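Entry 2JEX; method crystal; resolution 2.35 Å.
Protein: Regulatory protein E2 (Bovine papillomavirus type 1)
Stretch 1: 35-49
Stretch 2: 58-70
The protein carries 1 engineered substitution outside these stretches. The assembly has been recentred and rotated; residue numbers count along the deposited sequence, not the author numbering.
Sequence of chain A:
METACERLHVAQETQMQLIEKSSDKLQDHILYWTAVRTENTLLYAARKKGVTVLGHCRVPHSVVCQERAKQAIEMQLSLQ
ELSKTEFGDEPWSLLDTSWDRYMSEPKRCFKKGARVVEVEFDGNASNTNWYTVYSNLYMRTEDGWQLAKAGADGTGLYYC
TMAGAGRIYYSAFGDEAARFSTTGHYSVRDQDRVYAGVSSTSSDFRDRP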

# COMPACT_ATOMS: atom_id res chain seq x y z
N ALA A 35 2.88 14.43 10.07
CA ALA A 35 3.97 15.33 9.74
C ALA A 35 4.12 15.49 8.23
O ALA A 35 4.48 16.57 7.76
CB ALA A 35 5.26 14.84 10.36
N VAL A 36 3.84 14.43 7.47
CA VAL A 36 3.82 14.51 6.00
C VAL A 36 2.69 15.45 5.57
O VAL A 36 2.88 16.28 4.67
CB VAL A 36 3.68 13.13 5.30
CG1 VAL A 36 3.67 13.29 3.77
CG2 VAL A 36 4.83 12.18 5.70
N ARG A 37 1.54 15.32 6.24
CA ARG A 37 0.37 16.16 6.01
C ARG A 37 0.67 17.63 6.25
O ARG A 37 0.40 18.48 5.39
CB ARG A 37 -0.75 15.70 6.94
CG ARG A 37 -1.98 16.59 6.90
CD ARG A 37 -3.06 16.04 7.81
NE ARG A 37 -4.29 16.82 7.73
CZ ARG A 37 -5.44 16.46 8.29
NH1 ARG A 37 -5.51 15.33 8.97
NH2 ARG A 37 -6.52 17.23 8.17
N THR A 38 1.22 17.93 7.43
CA THR A 38 1.63 19.27 7.81
C THR A 38 2.57 19.87 6.76
O THR A 38 2.27 20.92 6.22
CB THR A 38 2.24 19.28 9.24
OG1 THR A 38 1.30 18.68 10.15
CG2 THR A 38 2.57 20.71 9.72
N GLU A 39 3.67 19.17 6.43
CA GLU A 39 4.65 19.67 5.44
C GLU A 39 4.01 20.06 4.11
O GLU A 39 4.23 21.16 3.61
CB GLU A 39 5.77 18.65 5.20
CG GLU A 39 6.75 19.06 4.09
CD GLU A 39 7.82 18.01 3.80
OE1 GLU A 39 7.67 16.85 4.22
OE2 GLU A 39 8.83 18.36 3.14
N ASN A 40 3.22 19.16 3.55
CA ASN A 40 2.63 19.40 2.25
C ASN A 40 1.46 20.36 2.27
O ASN A 40 1.16 20.98 1.25
CB ASN A 40 2.28 18.09 1.57
CG ASN A 40 3.50 17.31 1.21
OD1 ASN A 40 4.17 17.62 0.23
ND2 ASN A 40 3.84 16.33 2.03
N THR A 41 0.82 20.49 3.43
CA THR A 41 -0.23 21.49 3.61
C THR A 41 0.38 22.89 3.60
O THR A 41 -0.12 23.76 2.89
CB THR A 41 -1.05 21.26 4.91
OG1 THR A 41 -1.69 19.97 4.85
CG2 THR A 41 -2.11 22.33 5.09
N LEU A 42 1.45 23.08 4.37
CA LEU A 42 2.12 24.37 4.47
C LEU A 42 2.67 24.77 3.11
O LEU A 42 2.50 25.91 2.67
CB LEU A 42 3.26 24.34 5.50
CG LEU A 42 3.01 23.91 6.95
CD1 LEU A 42 4.33 23.45 7.56
CD2 LEU A 42 2.36 25.01 7.80
N LEU A 43 3.29 23.81 2.45
CA LEU A 43 3.88 23.99 1.13
C LEU A 43 2.83 24.35 0.09
O LEU A 43 3.07 25.21 -0.76
CB LEU A 43 4.66 22.73 0.72
CG LEU A 43 5.98 22.40 1.41
CD1 LEU A 43 6.53 21.09 0.86
CD2 LEU A 43 7.01 23.52 1.25
N TYR A 44 1.67 23.70 0.18
CA TYR A 44 0.56 23.99 -0.72
C TYR A 44 0.02 25.39 -0.45
O TYR A 44 -0.23 26.15 -1.39
CB TYR A 44 -0.55 22.94 -0.57
CG TYR A 44 -1.77 23.21 -1.42
CD1 TYR A 44 -1.75 23.02 -2.80
CD2 TYR A 44 -2.96 23.67 -0.84
CE1 TYR A 44 -2.87 23.28 -3.58
CE2 TYR A 44 -4.09 23.93 -1.61
CZ TYR A 44 -4.04 23.74 -2.98
OH TYR A 44 -5.15 23.99 -3.75
N ALA A 45 -0.13 25.73 0.83
CA ALA A 45 -0.58 27.06 1.23
C ALA A 45 0.41 28.15 0.78
O ALA A 45 -0.00 29.24 0.40
CB ALA A 45 -0.78 27.11 2.73
N ALA A 46 1.70 27.84 0.82
CA ALA A 46 2.74 28.73 0.35
C ALA A 46 2.61 28.97 -1.16
O ALA A 46 2.72 30.10 -1.62
CB ALA A 46 4.11 28.16 0.69
N ARG A 47 2.36 27.88 -1.91
CA ARG A 47 2.15 27.92 -3.36
C ARG A 47 0.98 28.82 -3.80
O ARG A 47 1.12 29.61 -4.76
CB ARG A 47 2.00 26.49 -3.88
CG ARG A 47 2.37 26.29 -5.35
CD ARG A 47 3.77 26.83 -5.70
NE ARG A 47 3.75 27.38 -7.06
CZ ARG A 47 3.94 28.67 -7.36
NH1 ARG A 47 4.21 29.57 -6.41
NH2 ARG A 47 3.89 29.05 -8.63
N LYS A 48 -0.14 28.73 -3.09
CA LYS A 48 -1.32 29.59 -3.34
C LYS A 48 -0.99 31.06 -3.20
O LYS A 48 -1.61 31.90 -3.85
CB LYS A 48 -2.48 29.25 -2.40
CG LYS A 48 -3.09 27.82 -2.56
CD LYS A 48 -3.84 27.64 -3.89
CE LYS A 48 -2.96 26.96 -4.95
NZ LYS A 48 -3.52 27.16 -6.32
N LYS A 49 -0.02 31.35 -2.34
CA LYS A 49 0.39 32.72 -2.03
C LYS A 49 1.54 33.17 -2.94
O LYS A 49 2.06 34.30 -2.81
CB LYS A 49 0.74 32.83 -0.54
CG LYS A 49 -0.48 32.60 0.35
CD LYS A 49 -0.11 32.21 1.78
CE LYS A 49 -1.33 31.70 2.56
NZ LYS A 49 -1.81 30.34 2.12
N ARG A 58 12.82 24.62 -1.80
CA ARG A 58 11.93 24.99 -2.90
C ARG A 58 10.55 24.40 -2.68
O ARG A 58 10.43 23.27 -2.22
CB ARG A 58 12.49 24.51 -4.24
CG ARG A 58 13.81 25.15 -4.64
CD ARG A 58 14.26 24.67 -6.01
NE ARG A 58 15.70 24.80 -6.19
CZ ARG A 58 16.59 23.85 -5.91
NH1 ARG A 58 16.19 22.68 -5.42
NH2 ARG A 58 17.89 24.06 -6.11
N VAL A 59 9.53 25.17 -3.03
CA VAL A 59 8.15 24.70 -2.94
C VAL A 59 7.77 23.96 -4.22
O VAL A 59 7.86 24.53 -5.31
CB VAL A 59 7.18 25.89 -2.73
CG1 VAL A 59 5.76 25.38 -2.56
CG2 VAL A 59 7.61 26.74 -1.52
N PRO A 60 7.37 22.68 -4.10
CA PRO A 60 6.87 21.92 -5.26
C PRO A 60 5.64 22.58 -5.90
O PRO A 60 4.96 23.39 -5.26
CB PRO A 60 6.45 20.57 -4.66
CG PRO A 60 7.16 20.47 -3.36
CD PRO A 60 7.36 21.87 -2.86
N HIS A 61 5.37 22.24 -7.16
CA HIS A 61 4.11 22.58 -7.80
C HIS A 61 2.92 22.29 -6.88
O HIS A 61 2.90 21.27 -6.18
CB HIS A 61 3.96 21.76 -9.09
CG HIS A 61 2.95 22.31 -10.05
ND1 HIS A 61 1.60 22.40 -9.75
CD2 HIS A 61 3.09 22.75 -11.32
CE1 HIS A 61 0.96 22.90 -10.80
NE2 HIS A 61 1.84 23.11 -11.76
N SER A 62 1.94 23.18 -6.87
CA SER A 62 0.77 23.07 -6.00
C SER A 62 0.01 21.74 -6.15
O SER A 62 -0.44 21.18 -5.16
CB SER A 62 -0.18 24.26 -6.17
OG SER A 62 -0.92 24.16 -7.37
N VAL A 63 -0.12 21.25 -7.38
CA VAL A 63 -0.75 19.96 -7.66
C VAL A 63 -0.02 18.80 -6.93
O VAL A 63 -0.65 17.84 -6.48
CB VAL A 63 -0.86 19.69 -9.21
CG1 VAL A 63 -1.35 18.29 -9.51
CG2 VAL A 63 -1.78 20.72 -9.87
N VAL A 64 1.30 18.93 -6.81
CA VAL A 64 2.14 17.95 -6.16
C VAL A 64 1.97 18.00 -4.64
O VAL A 64 1.74 16.96 -4.01
CB VAL A 64 3.63 18.15 -6.56
CG1 VAL A 64 4.57 17.38 -5.64
CG2 VAL A 64 3.84 17.74 -8.01
N CYS A 65 2.09 19.20 -4.06
CA CYS A 65 1.87 19.41 -2.62
C CYS A 65 0.47 18.96 -2.22
O CYS A 65 0.29 18.35 -1.18
CB CYS A 65 2.00 20.89 -2.24
SG CYS A 65 3.59 21.70 -2.48
N GLN A 66 -0.51 19.31 -3.04
CA GLN A 66 -1.91 18.98 -2.83
C GLN A 66 -2.14 17.46 -2.77
O GLN A 66 -2.91 16.97 -1.94
CB GLN A 66 -2.76 19.60 -3.95
CG GLN A 66 -4.25 19.39 -3.82
CD GLN A 66 -5.04 20.07 -4.92
OE1 GLN A 66 -4.73 19.92 -6.11
NE2 GLN A 66 -6.08 20.80 -4.54
N GLU A 67 -1.44 16.73 -3.63
CA GLU A 67 -1.58 15.28 -3.70
C GLU A 67 -0.92 14.58 -2.52
O GLU A 67 -1.52 13.70 -1.89
CB GLU A 67 -1.03 14.75 -5.02
CG GLU A 67 -1.83 13.58 -5.58
CD GLU A 67 -3.35 13.75 -5.41
OE1 GLU A 67 -3.88 14.86 -5.70
OE2 GLU A 67 -4.00 12.77 -4.99
N ARG A 68 0.32 15.00 -2.23
CA ARG A 68 1.08 14.47 -1.08
C ARG A 68 0.39 14.70 0.25
O ARG A 68 0.43 13.84 1.13
CB ARG A 68 2.51 14.99 -1.07
CG ARG A 68 3.43 14.34 -2.16
CD ARG A 68 4.77 15.07 -2.29
NE ARG A 68 5.58 14.54 -3.38
CZ ARG A 68 6.62 15.17 -3.94
NH1 ARG A 68 7.00 16.37 -3.51
NH2 ARG A 68 7.29 14.60 -4.94
N ALA A 69 -0.30 15.83 0.38
CA ALA A 69 -1.05 16.13 1.59
C ALA A 69 -2.32 15.28 1.69
O ALA A 69 -2.69 14.83 2.78
CB ALA A 69 -1.41 17.64 1.65
N LYS A 70 -2.99 15.11 0.56
CA LYS A 70 -4.21 14.31 0.49
C LYS A 70 -3.94 12.84 0.81
O LYS A 70 -4.69 12.22 1.55
CB LYS A 70 -4.90 14.49 -0.87
CG LYS A 70 -5.77 15.75 -0.90
CD LYS A 70 -6.11 16.21 -2.31
CE LYS A 70 -7.02 15.24 -3.04
NZ LYS A 70 -6.94 15.49 -4.52
O HOH W 1 6.77 17.52 -0.39

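The helix of the first stretch and the helix that begins at Ser-62 run in roughly opposite directions, with 155° between their N-to-C directions. Their axes approach to 7.9 Å. Together the two stretches bury 693 Å². No direct hydrogen bond or salt bridge joins them, so the contact rests on packing and one water.

The backbones come closest at two pairs, and at the closer one the partner in the second stretch is an alanine. The CA atoms of Arg-37 and Ala-69 are 4.6 Å apart, and those of Asn-40 and Cys-65 are 4.9 Å apart. The methyl of Ala-69 occupies little space. Its CB lies 3.7 Å from Asn-40 CB and 4.2 Å from Arg-37 O. Asn-40 CB also sits 3.4 Å from Cys-65 O. Cys-65 O already accepts the helix bond from Ala-69 N, at 3.0 Å.

Apolar contacts centre on Leu-43, which points toward the other stretch. Leu-43 CB lies 3.5 Å from Cys-65 SG. Its CD1 reaches Pro-60 CD at 3.9 Å, and its CD2 reaches Val-59 CG2 at 4.3 Å. Val-59 precedes the second helix, so the loop extends the packing surface. Val-59 CG1 is also 3.2 Å from Leu-43 O, a tight approach. Ala-46 CB adds a looser contact with Val-59 CG2 at 4.4 Å.

Ser-62 O and Cys-65 CB both lie at the edge of the Tyr-44 ring, near its plane, with Ser-62 O 3.3 Å from Tyr-44 CD1. Tyr-44 CB meets Cys-65 CB at 3.7 Å. Tyr-44 OH and Gln-66 NE2 are 3.4 Å apart, but the angle is too poor for a hydrogen bond.

Arg-47 contributes the aliphatic part of its side chain. Its CG lies 3.4 Å from Ser-62 CB, and its CD lies 3.7 Å from Pro-60 O.

Polar links are indirect or local. Asn-40 ND2 donates to Val-36 O at 2.8 Å, within its own helix. Asn-40 OD1 accepts from water 1 at 2.7 Å. The same water accepts a weak bond from Arg-68 NH1 at 3.3 Å, bridging the stretches. Asn-40 OD1 also packs 3.4 Å from Arg-68 CB. Thr-41 OG1 donates to Arg-37 O at 2.6 Å. Thr-41 OG1 also lies 4.0 Å from Ala-69 CB.

The start of the second helix is capped by His-61. Its ND1 accepts from Val-63 N at 3.1 Å, satisfying an amide in the first helical turn. The His-61 CA-to-CB bond points away from the first helix.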